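Local coordinates for protein (5-formylfuran-3-yl)methyl phosphate transaminase (Methanococcus jannaschii, PDB 2Z61) that catalyses the pyridoxal phosphate-dependent transfer of an amino group from alanine to a furan aldehyde phosphate, making the furan precursor of methanofuran, at residues I175-Y180 with I205-N210; K213-N218 with V234-E239; F296-N301 with P311-D316. All coordinates share one frame; numbering follows the deposited sequence.

Contact 1. Residues I175-Y180 with I205-N210; sequences IYEFAY and IEFDEN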
loop_
_atom_site.group_PDB
_atom_site.type_symbol
_atom_site.label_atom_id
_atom_site.label_comp_id
_atom_site.label_asym_id
_atom_site.label_seq_id
_atom_site.Cartn_x
_atom_site.Cartn_y
_atom_site.Cartn_z
ATOM N N ILE A 175 -25.691 16.855 9.337
ATOM C CA ILE A 175 -24.718 16.960 8.258
ATOM C C ILE A 175 -24.844 15.746 7.342
ATOM O O ILE A 175 -24.820 15.880 6.120
ATOM C CB ILE A 175 -23.268 17.046 8.790
ATOM C CG1 ILE A 175 -23.055 18.361 9.546
ATOM C CG2 ILE A 175 -22.293 16.997 7.631
ATOM C CD1 ILE A 175 -23.905 18.523 10.774
ATOM N N TYR A 176 -24.973 14.559 7.932
ATOM C CA TYR A 176 -25.129 13.347 7.132
ATOM C C TYR A 176 -26.415 13.422 6.315
ATOM O O TYR A 176 -26.417 13.138 5.126
ATOM C CB TYR A 176 -25.180 12.098 8.020
ATOM C CG TYR A 176 -23.866 11.745 8.676
ATOM C CD1 TYR A 176 -23.545 12.230 9.936
ATOM C CD2 TYR A 176 -22.930 10.948 8.020
ATOM C CE1 TYR A 176 -22.331 11.934 10.532
ATOM C CE2 TYR A 176 -21.706 10.646 8.607
ATOM C CZ TYR A 176 -21.416 11.146 9.865
ATOM O OH TYR A 176 -20.204 10.877 10.453
ATOM N N GLU A 177 -27.508 13.810 6.969
ATOM C CA GLU A 177 -28.815 13.927 6.320
ATOM C C GLU A 177 -28.783 14.908 5.158
ATOM O O GLU A 177 -29.322 14.632 4.087
ATOM C CB GLU A 177 -29.861 14.345 7.359
ATOM C CG GLU A 177 -30.239 13.215 8.315
ATOM C CD GLU A 177 -30.775 13.709 9.653
ATOM O OE1 GLU A 177 -31.304 12.875 10.418
ATOM O OE2 GLU A 177 -30.660 14.919 9.946
ATOM N N PHE A 178 -28.137 16.050 5.357
ATOM C CA PHE A 178 -28.029 17.033 4.288
ATOM C C PHE A 178 -27.237 16.452 3.119
ATOM O O PHE A 178 -27.648 16.571 1.960
ATOM C CB PHE A 178 -27.325 18.300 4.777
ATOM C CG PHE A 178 -27.231 19.374 3.733
ATOM C CD1 PHE A 178 -28.338 20.151 3.411
ATOM C CD2 PHE A 178 -26.050 19.577 3.030
ATOM C CE1 PHE A 178 -28.270 21.111 2.399
ATOM C CE2 PHE A 178 -25.975 20.533 2.017
ATOM C CZ PHE A 178 -27.089 21.299 1.702
ATOM N N ALA A 179 -26.108 15.816 3.426
ATOM C CA ALA A 179 -25.259 15.242 2.384
ATOM C C ALA A 179 -25.954 14.182 1.531
ATOM O O ALA A 179 -25.792 14.169 0.310
ATOM C CB ALA A 179 -23.988 14.664 2.997
ATOM N N TYR A 180 -26.722 13.295 2.161
ATOM C CA TYR A 180 -27.416 12.257 1.408
ATOM C C TYR A 180 -28.530 12.764 0.502
ATOM O O TYR A 180 -28.914 12.075 -0.442
ATOM C CB TYR A 180 -27.960 11.183 2.348
ATOM C CG TYR A 180 -26.869 10.267 2.838
ATOM C CD1 TYR A 180 -26.328 10.408 4.115
ATOM C CD2 TYR A 180 -26.326 9.295 1.999
ATOM C CE1 TYR A 180 -25.272 9.608 4.545
ATOM C CE2 TYR A 180 -25.272 8.492 2.415
ATOM C CZ TYR A 180 -24.749 8.653 3.690
ATOM O OH TYR A 180 -23.708 7.855 4.111
ATOM N N ILE A 205 -23.390 4.062 7.833
ATOM C CA ILE A 205 -24.204 2.908 7.451
ATOM C C ILE A 205 -25.633 3.094 7.976
ATOM O O ILE A 205 -26.574 2.529 7.442
ATOM C CB ILE A 205 -23.598 1.580 8.022
ATOM C CG1 ILE A 205 -24.282 0.363 7.395
ATOM C CG2 ILE A 205 -23.792 1.508 9.526
ATOM C CD1 ILE A 205 -23.882 0.087 5.963
ATOM N N GLU A 206 -25.783 3.907 9.017
ATOM C CA GLU A 206 -27.095 4.167 9.603
ATOM C C GLU A 206 -27.992 5.072 8.755
ATOM O O GLU A 206 -29.205 5.091 8.945
ATOM C CB GLU A 206 -26.924 4.753 11.014
ATOM C CG GLU A 206 -26.322 3.753 11.997
ATOM C CD GLU A 206 -25.957 4.365 13.337
ATOM O OE1 GLU A 206 -25.158 5.323 13.366
ATOM O OE2 GLU A 206 -26.465 3.881 14.371
ATOM N N PHE A 207 -27.406 5.805 7.812
ATOM C CA PHE A 207 -28.177 6.701 6.953
ATOM C C PHE A 207 -28.369 6.159 5.539
ATOM O O PHE A 207 -29.276 6.574 4.816
ATOM C CB PHE A 207 -27.502 8.071 6.874
ATOM C CG PHE A 207 -27.241 8.692 8.212
ATOM C CD1 PHE A 207 -26.095 8.376 8.930
ATOM C CD2 PHE A 207 -28.167 9.566 8.777
ATOM C CE1 PHE A 207 -25.871 8.916 10.194
ATOM C CE2 PHE A 207 -27.952 10.110 10.042
ATOM C CZ PHE A 207 -26.801 9.783 10.751
ATOM N N ASP A 208 -27.509 5.233 5.144
ATOM C CA ASP A 208 -27.574 4.647 3.813
ATOM C C ASP A 208 -27.195 3.175 3.943
ATOM O O ASP A 208 -26.113 2.750 3.539
ATOM C CB ASP A 208 -26.608 5.403 2.890
ATOM C CG ASP A 208 -26.513 4.791 1.513
ATOM O OD1 ASP A 208 -27.519 4.231 1.036
ATOM O OD2 ASP A 208 -25.434 4.881 0.897
ATOM N N GLU A 209 -28.106 2.404 4.527
ATOM C CA GLU A 209 -27.893 0.982 4.766
ATOM C C GLU A 209 -27.626 0.132 3.531
ATOM O O GLU A 209 -27.156 -0.999 3.648
ATOM C CB GLU A 209 -29.078 0.409 5.546
ATOM C CG GLU A 209 -29.273 1.074 6.899
ATOM C CD GLU A 209 -30.477 0.542 7.646
ATOM O OE1 GLU A 209 -31.588 0.555 7.071
ATOM O OE2 GLU A 209 -30.313 0.110 8.808
ATOM N N ASN A 210 -27.919 0.667 2.351
ATOM C CA ASN A 210 -27.673 -0.071 1.116
ATOM C C ASN A 210 -26.406 0.429 0.434
ATOM O O ASN A 210 -26.074 0.001 -0.671
ATOM C CB ASN A 210 -28.856 0.061 0.158
ATOM C CG ASN A 210 -30.078 -0.685 0.646
ATOM O OD1 ASN A 210 -30.013 -1.882 0.927
ATOM N ND2 ASN A 210 -31.204 0.015 0.739
#
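Tyr176 and Tyr180, one turn apart on helix 173-182, meet Phe207 and Asp208 of the loop 205-210, while the backbones stay separate, the nearest CA atoms, those of Glu177 and Phe207, being 7.3 Å apart. Phe207 carries most of the contact. Its chi1 of -54° sets CG beside the backbone N, and the ring beyond it meets Tyr176 CB. That carbon stands 3.7 Å above the centre of the Phe207 ring, only 2° off the ring normal, a well-directed CH-pi contact. The two aromatic planes are 5° from parallel but slid apart, with centroids 4.9 Å from each other; they barely overlap, and Tyr176 CG touches Phe207 CE1 at 3.8 Å. Tyr180 crosses both loop side chains at about a right angle: its CE1 is 3.6 Å from Phe207 CB, and its CE2 is 3.4 Å from Asp208 CB. The helix is the crossover between parallel strands 155-161 and 185-189, and Ile175, Tyr176 and Ala179 also pack on strand 155-161. The carboxylates of Glu177 and Asp208 find partners outside the two segments, Glu177 in a salt bridge with Arg173, and Asp208 accepting from the backbone N of Glu212 and of Lys213. The helix and the loop are therefore joined by dispersion and CH-pi contacts alone, with the carboxylate of Asp208 spent on fixing the course of the loop that follows.

Contact 2. Residues K213-N218 with V234-E239; sequences KTILIN and VISNDE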
loop_
_atom_site.group_PDB
_atom_site.type_symbol
_atom_site.label_atom_id
_atom_site.label_comp_id
_atom_site.label_asym_id
_atom_site.label_seq_id
_atom_site.Cartn_x
_atom_site.Cartn_y
_atom_site.Cartn_z
ATOM N N LYS A 213 -24.867 5.422 -2.021
ATOM C CA LYS A 213 -23.999 6.545 -2.334
ATOM C C LYS A 213 -22.937 6.820 -1.271
ATOM O O LYS A 213 -22.440 7.939 -1.147
ATOM C CB LYS A 213 -24.848 7.796 -2.573
ATOM C CG LYS A 213 -25.780 8.147 -1.425
ATOM C CD LYS A 213 -26.794 9.211 -1.830
ATOM C CE LYS A 213 -26.131 10.388 -2.526
ATOM N NZ LYS A 213 -27.118 11.399 -3.000
ATOM N N THR A 214 -22.588 5.800 -0.498
ATOM C CA THR A 214 -21.560 5.985 0.512
ATOM C C THR A 214 -20.431 4.965 0.411
ATOM O O THR A 214 -20.630 3.824 -0.012
ATOM C CB THR A 214 -22.119 5.918 1.964
ATOM O OG1 THR A 214 -21.747 4.676 2.571
ATOM C CG2 THR A 214 -23.615 6.035 1.974
ATOM N N ILE A 215 -19.238 5.412 0.776
ATOM C CA ILE A 215 -18.069 4.549 0.806
ATOM C C ILE A 215 -17.573 4.723 2.232
ATOM O O ILE A 215 -17.217 5.819 2.648
ATOM C CB ILE A 215 -16.981 4.988 -0.184
ATOM C CG1 ILE A 215 -17.567 5.048 -1.597
ATOM C CG2 ILE A 215 -15.831 3.994 -0.144
ATOM C CD1 ILE A 215 -16.559 5.372 -2.685
ATOM N N LEU A 216 -17.596 3.637 2.985
ATOM C CA LEU A 216 -17.197 3.658 4.376
ATOM C C LEU A 216 -15.762 3.163 4.534
ATOM O O LEU A 216 -15.382 2.099 4.031
ATOM C CB LEU A 216 -18.170 2.787 5.180
ATOM C CG LEU A 216 -18.213 2.879 6.706
ATOM C CD1 LEU A 216 -19.400 2.076 7.210
ATOM C CD2 LEU A 216 -16.912 2.367 7.314
ATOM N N ILE A 217 -14.965 3.941 5.245
ATOM C CA ILE A 217 -13.578 3.590 5.453
ATOM C C ILE A 217 -13.294 3.447 6.941
ATOM O O ILE A 217 -13.614 4.345 7.732
ATOM C CB ILE A 217 -12.649 4.665 4.834
ATOM C CG1 ILE A 217 -12.904 4.744 3.323
ATOM C CG2 ILE A 217 -11.176 4.309 5.097
ATOM C CD1 ILE A 217 -12.212 5.880 2.649
ATOM N N ASN A 218 -12.736 2.293 7.318
ATOM C CA ASN A 218 -12.364 2.013 8.698
ATOM C C ASN A 218 -11.190 1.026 8.661
ATOM O O ASN A 218 -10.750 0.606 7.587
ATOM C CB ASN A 218 -13.549 1.414 9.476
ATOM C CG ASN A 218 -13.496 1.731 10.977
ATOM O OD1 ASN A 218 -12.427 1.931 11.546
ATOM N ND2 ASN A 218 -14.662 1.761 11.617
ATOM N N VAL A 234 -12.627 -1.278 3.348
ATOM C CA VAL A 234 -13.568 -0.354 2.742
ATOM C C VAL A 234 -14.882 -1.088 2.493
ATOM O O VAL A 234 -14.885 -2.257 2.111
ATOM C CB VAL A 234 -13.017 0.202 1.412
ATOM C CG1 VAL A 234 -13.983 1.211 0.821
ATOM C CG2 VAL A 234 -11.666 0.858 1.657
ATOM N N ILE A 235 -15.994 -0.403 2.729
ATOM C CA ILE A 235 -17.307 -0.999 2.510
ATOM C C ILE A 235 -18.139 -0.089 1.613
ATOM O O ILE A 235 -18.160 1.128 1.806
ATOM C CB ILE A 235 -18.057 -1.205 3.837
ATOM C CG1 ILE A 235 -17.235 -2.101 4.768
ATOM C CG2 ILE A 235 -19.418 -1.844 3.563
ATOM C CD1 ILE A 235 -17.795 -2.219 6.177
ATOM N N SER A 236 -18.814 -0.678 0.630
ATOM C CA SER A 236 -19.654 0.086 -0.287
ATOM C C SER A 236 -20.502 -0.870 -1.136
ATOM O O SER A 236 -20.551 -2.064 -0.855
ATOM C CB SER A 236 -18.779 0.964 -1.185
ATOM O OG SER A 236 -19.568 1.770 -2.043
ATOM N N ASN A 237 -21.170 -0.350 -2.163
ATOM C CA ASN A 237 -21.995 -1.195 -3.026
ATOM C C ASN A 237 -21.132 -1.954 -4.040
ATOM O O ASN A 237 -19.946 -1.664 -4.203
ATOM C CB ASN A 237 -23.062 -0.356 -3.751
ATOM C CG ASN A 237 -22.463 0.672 -4.695
ATOM O OD1 ASN A 237 -21.792 0.325 -5.666
ATOM N ND2 ASN A 237 -22.702 1.947 -4.409
ATOM N N ASP A 238 -21.741 -2.920 -4.720
ATOM C CA ASP A 238 -21.056 -3.765 -5.697
ATOM C C ASP A 238 -20.205 -3.047 -6.735
ATOM O O ASP A 238 -19.037 -3.386 -6.919
ATOM C CB ASP A 238 -22.069 -4.652 -6.426
ATOM C CG ASP A 238 -22.781 -5.616 -5.497
ATOM O OD1 ASP A 238 -22.104 -6.425 -4.823
ATOM O OD2 ASP A 238 -24.028 -5.562 -5.440
ATOM N N GLU A 239 -20.788 -2.067 -7.424
ATOM C CA GLU A 239 -20.057 -1.339 -8.460
ATOM C C GLU A 239 -18.794 -0.662 -7.953
ATOM O O GLU A 239 -17.760 -0.698 -8.613
ATOM C CB GLU A 239 -20.957 -0.299 -9.127
ATOM C CG GLU A 239 -22.089 -0.909 -9.939
ATOM C CD GLU A 239 -22.935 0.137 -10.644
ATOM O OE1 GLU A 239 -22.359 0.967 -11.381
ATOM O OE2 GLU A 239 -24.172 0.124 -10.464
#
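The flat groups joining Leu216 to Ile235 are peptide units: each N-H reaches the partner's oxygen in the plane of that carbonyl, while the side chains of Leu216 and Ile235 occupy one face of the sheet and those of Ile217 and Val234 the other. Leu216 and Ile235 form an antiparallel hydrogen-bonded pair. Leu216 N donates to Ile235 O at 2.8 Å, nearly straight at 170°, and Ile235 N returns a bond to Leu216 O at 2.9 Å. Leu216 O is also approached by Val234 CA at 3.3 Å, a CA-H...O contact between neighbouring pairs. Next to this pair the Ser236 side chain adds a bond: OG, anti to its backbone N (chi1 -177°), donates to Thr214 O at 3.1 Å from a position tilted 28° out of the carbonyl plane. On the Val234 face, Ile215 CG2 presses on Val234 CG1 at 3.5 Å, tighter than usual van der Waals contact, whereas Ile217 CG1 stands 4.4 Å from Val234 CG2. On the other face the CB atoms of Leu216 and Ile235 are 4.2 Å apart. Helix 98-109 covers Ile215 and Ile217, and Tyr79 of helix 69-82 touches Leu216 and Ile235. Beyond Ser236 the chain turns into helix 238-251, with Asn237 as N-cap, its OD1 accepting from Ile240 N. This antiparallel pairing belongs to the mixed seven-stranded sheet of the class I aminotransferase fold. Two backbone bonds and one from a serine hydroxyl supply the polar links, with aliphatic contacts on both faces; all seven touching residues are buried.

Contact 3. Residues F296-N301 with P311-D316; sequences FGWEVN and PNIGED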
loop_
_atom_site.group_PDB
_atom_site.type_symbol
_atom_site.label_atom_id
_atom_site.label_comp_id
_atom_site.label_asym_id
_atom_site.label_seq_id
_atom_site.Cartn_x
_atom_site.Cartn_y
_atom_site.Cartn_z
ATOM N N PHE A 296 -6.537 27.059 31.491
ATOM C CA PHE A 296 -5.707 27.911 30.649
ATOM C C PHE A 296 -6.531 29.003 29.974
ATOM O O PHE A 296 -5.986 29.875 29.298
ATOM C CB PHE A 296 -5.018 27.068 29.565
ATOM C CG PHE A 296 -3.965 26.126 30.089
ATOM C CD1 PHE A 296 -3.700 24.934 29.425
ATOM C CD2 PHE A 296 -3.218 26.440 31.224
ATOM C CE1 PHE A 296 -2.708 24.068 29.880
ATOM C CE2 PHE A 296 -2.221 25.577 31.687
ATOM C CZ PHE A 296 -1.967 24.391 31.013
ATOM N N GLY A 297 -7.845 28.947 30.148
ATOM C CA GLY A 297 -8.700 29.940 29.525
ATOM C C GLY A 297 -8.843 29.722 28.028
ATOM O O GLY A 297 -9.251 30.632 27.301
ATOM N N TRP A 298 -8.502 28.521 27.560
ATOM C CA TRP A 298 -8.613 28.194 26.138
ATOM C C TRP A 298 -10.024 27.729 25.794
ATOM O O TRP A 298 -10.771 27.286 26.666
ATOM C CB TRP A 298 -7.616 27.097 25.748
ATOM C CG TRP A 298 -6.180 27.507 25.821
ATOM C CD1 TRP A 298 -5.688 28.781 25.833
ATOM C CD2 TRP A 298 -5.042 26.636 25.820
ATOM N NE1 TRP A 298 -4.313 28.757 25.836
ATOM C CE2 TRP A 298 -3.890 27.455 25.828
ATOM C CE3 TRP A 298 -4.884 25.243 25.809
ATOM C CZ2 TRP A 298 -2.595 26.927 25.826
ATOM C CZ3 TRP A 298 -3.595 24.716 25.807
ATOM C CH2 TRP A 298 -2.466 25.560 25.816
ATOM N N GLU A 299 -10.384 27.822 24.517
ATOM C CA GLU A 299 -11.709 27.412 24.073
ATOM C C GLU A 299 -11.720 26.132 23.248
ATOM O O GLU A 299 -10.891 25.942 22.355
ATOM C CB GLU A 299 -12.368 28.523 23.254
ATOM C CG GLU A 299 -12.979 29.638 24.078
ATOM C CD GLU A 299 -13.665 30.673 23.214
ATOM O OE1 GLU A 299 -14.504 30.283 22.373
ATOM O OE2 GLU A 299 -13.368 31.875 23.373
ATOM N N VAL A 300 -12.631 25.228 23.578
ATOM C CA VAL A 300 -12.799 24.005 22.812
ATOM C C VAL A 300 -14.295 23.877 22.758
ATOM O O VAL A 300 -15.003 24.656 23.388
ATOM C CB VAL A 300 -12.226 22.740 23.507
ATOM C CG1 VAL A 300 -10.705 22.833 23.612
ATOM C CG2 VAL A 300 -12.884 22.545 24.869
ATOM N N ASN A 301 -14.791 22.907 22.014
ATOM C CA ASN A 301 -16.231 22.719 21.895
ATOM C C ASN A 301 -16.587 21.270 21.786
ATOM O O ASN A 301 -16.689 20.791 20.643
ATOM C CB ASN A 301 -16.686 22.737 20.503
ATOM C CG ASN A 301 -16.293 23.961 19.757
ATOM O OD1 ASN A 301 -16.719 25.066 20.101
ATOM N ND2 ASN A 301 -15.471 23.799 18.735
ATOM N N PRO A 311 -7.847 23.131 20.953
ATOM C CA PRO A 311 -8.164 24.418 21.580
ATOM C C PRO A 311 -7.782 25.684 20.825
ATOM O O PRO A 311 -6.763 25.729 20.127
ATOM C CB PRO A 311 -7.435 24.329 22.914
ATOM C CG PRO A 311 -6.199 23.569 22.543
ATOM C CD PRO A 311 -6.749 22.458 21.669
ATOM N N ASN A 312 -8.618 26.708 20.979
ATOM C CA ASN A 312 -8.374 28.016 20.380
ATOM C C ASN A 312 -7.583 28.755 21.459
ATOM O O ASN A 312 -8.142 29.140 22.485
ATOM C CB ASN A 312 -9.689 28.753 20.122
ATOM C CG ASN A 312 -9.478 30.113 19.480
ATOM O OD1 ASN A 312 -8.636 30.896 19.918
ATOM N ND2 ASN A 312 -10.248 30.401 18.440
ATOM N N ILE A 313 -6.289 28.938 21.233
ATOM C CA ILE A 313 -5.446 29.606 22.215
ATOM C C ILE A 313 -5.394 31.114 22.025
ATOM O O ILE A 313 -4.547 31.792 22.609
ATOM C CB ILE A 313 -4.012 29.050 22.177
ATOM C CG1 ILE A 313 -3.375 29.341 20.817
ATOM C CG2 ILE A 313 -4.036 27.552 22.454
ATOM C CD1 ILE A 313 -1.927 28.908 20.718
ATOM N N GLY A 314 -6.303 31.630 21.206
ATOM C CA GLY A 314 -6.355 33.059 20.958
ATOM C C GLY A 314 -5.103 33.656 20.341
ATOM O O GLY A 314 -4.932 34.874 20.348
ATOM N N GLU A 315 -4.227 32.818 19.798
ATOM C CA GLU A 315 -3.000 33.327 19.199
ATOM C C GLU A 315 -2.331 32.390 18.209
ATOM O O GLU A 315 -2.701 31.242 18.103
ATOM C CB GLU A 315 -2.008 33.732 20.290
ATOM C CG GLU A 315 -1.640 32.607 21.237
ATOM C CD GLU A 315 -0.508 32.979 22.174
ATOM O OE1 GLU A 315 0.612 33.233 21.683
ATOM O OE2 GLU A 315 -0.734 33.011 23.401
ATOM N N ASP A 316 -1.264 32.854 17.574
ATOM C CA ASP A 316 -0.647 32.063 16.525
ATOM C C ASP A 316 -0.091 30.734 17.003
ATOM O O ASP A 316 0.996 30.668 17.578
ATOM C CB ASP A 316 0.447 32.866 15.816
ATOM C CG ASP A 316 0.938 32.176 14.559
ATOM O OD1 ASP A 316 1.602 31.124 14.682
ATOM O OD2 ASP A 316 0.664 32.684 13.453
#
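A single antiparallel bridge between Glu299 and Asn312 joins the chain leaving helix 269-295 to the chain approaching helix 317-328, in the C-terminal part of the aminotransferase fold. Asn312 N donates to Glu299 O at 2.8 Å; the return bond from Glu299 N to Asn312 O is weak at 3.3 Å, though straight at 174°. Glu299 O has a second neighbour in Pro311 CA at 3.2 Å, a CA-H...O contact. Beside this bridge, Trp298 lies between two side chains. Ile313 CG2 sits 3.5 Å from the centroid of the five-membered ring of Trp298, 17° off the normal, and Phe296 CB covers the opposite face, 3.7 Å above the Trp298 plane. CG1 of Ile313 takes the crowded position between its backbone N and carbonyl carbon (chi1 63°), while CG2 is the branch that meets the indole. Pro311 CG adds a contact to Trp298 CE3 at 3.9 Å, and Pro311 also lies alongside Val300. An alanine in place of Trp298 would probably strip Ile313 CG2 and Phe296 CB of the flat surface that separates them and leave Ile364 of helix 354-368 without the indole it touches. From the bridge residue Asn312, OD1 accepts from Gly314 N at 2.8 Å, an Asx turn, while ND2 bonds to Tyr345 OH. Gly297 closes helix 269-295 in a Schellman motif. With just one firm bond between the backbones, cohesion here probably owes much to the indole, covered on both faces, and the Asx turn helps to shape the chain after Asn312.

How the contacts relate
The three contacts follow one another along the chain; none nests in or crosses another. Contact 1 closes the excursion that leaves crossover helix 173-182, runs through strand 185-189 and returns in the loop 205-210. Contact 2 opens soon after and closes the long connection between strands 214-219 and 232-235, a span that includes Lys222, the lysine modified by pyridoxal phosphate. Contacts 1 and 2 touch: besides the Asp208 link, Lys213 NZ probably bonds to Tyr180 O, tying loop and helix to the start of strand 214-219. Contact 3 spans strand 308-309 and joins the end of helix 269-295 to the approach to helix 317-328, its centre about 32 Å from that of contact 1 and 37 Å from that of contact 2.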